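Local coordinates for molybdate binding protein II (Clostridium pasteurianum, PDB 1GUG) that binds molybdate and, as in this complex, tungstate, oxyanions that it holds as a small hexameric protein of the Mop (TOBE-domain) family, at the interface of chains A and B. Numbering follows the deposited sequence. Chains: chain A/B, Molybdate binding protein II.

The interface of chains A and B. Residues chain A 62-65; chain B 3-5, 60, 62.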
loop_
_atom_site.group_PDB
_atom_site.type_symbol
_atom_site.label_atom_id
_atom_site.label_comp_id
_atom_site.label_asym_id
_atom_site.label_seq_id
_atom_site.Cartn_x
_atom_site.Cartn_y
_atom_site.Cartn_z
ATOM N N THR A 62 -7.322 3.374 2.829
ATOM C CA THR A 62 -7.298 2.529 1.643
ATOM C C THR A 62 -6.420 1.296 1.790
ATOM O O THR A 62 -6.413 0.452 0.884
ATOM C CB THR A 62 -6.855 3.373 0.401
ATOM O OG1 THR A 62 -5.698 4.153 0.734
ATOM C CG2 THR A 62 -7.911 4.428 0.028
ATOM N N ASP A 63 -5.718 1.162 2.908
ATOM C CA ASP A 63 -4.917 -0.024 3.199
ATOM C C ASP A 63 -5.610 -0.975 4.210
ATOM O O ASP A 63 -5.031 -1.969 4.595
ATOM C CB ASP A 63 -3.539 0.367 3.776
ATOM C CG ASP A 63 -2.586 0.877 2.725
ATOM O OD1 ASP A 63 -2.711 0.458 1.552
ATOM O OD2 ASP A 63 -1.675 1.710 2.987
ATOM N N VAL A 64 -6.832 -0.664 4.641
ATOM C CA VAL A 64 -7.515 -1.490 5.666
ATOM C C VAL A 64 -8.535 -2.422 4.992
ATOM O O VAL A 64 -9.400 -1.952 4.277
ATOM C CB VAL A 64 -8.272 -0.611 6.699
ATOM C CG1 VAL A 64 -8.925 -1.498 7.778
ATOM C CG2 VAL A 64 -7.289 0.404 7.386
ATOM N N MET A 65 -8.385 -3.729 5.164
ATOM C CA MET A 65 -9.329 -4.715 4.613
ATOM C C MET A 65 -10.358 -5.125 5.688
ATOM O O MET A 65 -10.173 -4.833 6.880
ATOM C CB MET A 65 -8.550 -5.959 4.146
ATOM C CG MET A 65 -7.756 -5.661 2.878
ATOM S SD MET A 65 -6.291 -6.735 2.652
ATOM C CE MET A 65 -5.144 -6.029 3.963
ATOM N N ILE B 3 -12.323 -12.662 3.135
ATOM C CA ILE B 3 -11.774 -11.310 3.297
ATOM C C ILE B 3 -12.091 -10.438 2.043
ATOM O O ILE B 3 -12.302 -10.974 0.932
ATOM C CB ILE B 3 -10.252 -11.437 3.567
ATOM C CG1 ILE B 3 -9.625 -10.107 4.000
ATOM C CG2 ILE B 3 -9.550 -12.040 2.366
ATOM C CD1 ILE B 3 -8.264 -10.270 4.682
ATOM N N SER B 4 -12.134 -9.109 2.215
ATOM C CA SER B 4 -12.437 -8.165 1.125
ATOM C C SER B 4 -11.428 -8.128 -0.032
ATOM O O SER B 4 -11.766 -7.769 -1.149
ATOM C CB SER B 4 -12.627 -6.747 1.654
ATOM O OG SER B 4 -11.474 -6.258 2.333
ATOM N N ALA B 5 -10.195 -8.516 0.247
ATOM C CA ALA B 5 -9.158 -8.501 -0.770
ATOM C C ALA B 5 -9.594 -9.401 -1.929
ATOM O O ALA B 5 -9.737 -10.617 -1.749
ATOM C CB ALA B 5 -7.845 -8.983 -0.182
ATOM N N LYS B 60 -4.823 -6.707 -2.111
ATOM C CA LYS B 60 -5.962 -5.773 -2.086
ATOM C C LYS B 60 -6.104 -5.069 -3.457
ATOM O O LYS B 60 -5.099 -4.664 -4.061
ATOM C CB LYS B 60 -5.740 -4.737 -0.961
ATOM C CG LYS B 60 -6.963 -3.887 -0.600
ATOM C CD LYS B 60 -6.658 -2.881 0.535
ATOM C CE LYS B 60 -7.961 -2.185 1.033
ATOM N NZ LYS B 60 -8.605 -1.385 -0.089
ATOM N N THR B 62 -6.917 -2.113 -4.405
ATOM C CA THR B 62 -6.376 -0.765 -4.493
ATOM C C THR B 62 -4.852 -0.725 -4.625
ATOM O O THR B 62 -4.281 0.361 -4.813
ATOM C CB THR B 62 -6.813 0.083 -3.272
ATOM O OG1 THR B 62 -6.636 -0.702 -2.091
ATOM C CG2 THR B 62 -8.323 0.349 -3.302
HETATM O O HOH W 1 -4.247 -0.129 -0.937
#
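A:Met65 and B:Lys60 run alongside each other in opposite directions, the thioether chain heading back along the lysine's methylenes while the ammonium end travels on towards A:Thr62. CG of A:Met65 lies 3.8 Å from CD of B:Lys60, and SD reaches further back to the methyl of B:Ala5, with 3.9 Å between SD and CB. The methionine chain bends at its last torsion (chi3 -73°), which turns CE aside and leaves the sulfur to meet the alanine. Roughly at right angles to the lysine, near the root of the methionine side chain, OG of B:Ser4 packs against CB of A:Met65 at 3.5 Å, and B:Ile3 adds a looser apolar border.

B:Lys60 is extended through its first three torsions and kinks only at the end (chi4 -62°), bringing NZ beside its own chain's B:Thr62, where it donates a hydrogen bond of 2.9 Å to OG1. Its bond to the backbone O of A:Thr62 is weak. That carbonyl, in the 3-10 helix 61-63, also accepts a hydrogen bond from OG1 of B:Thr62, 3.2 Å from the carbonyl O, in the carbonyl plane and nearly in line with the C=O bond (158°). Equivalent threonines thus play unequal roles, backbone acceptor in A and side-chain donor in B. A water bridges the same groups, 2.9 Å from O of A:Thr62. It also bonds to the carboxylate OD1 of A:Asp63, and lies 2.7 Å from OG1 of B:Thr62.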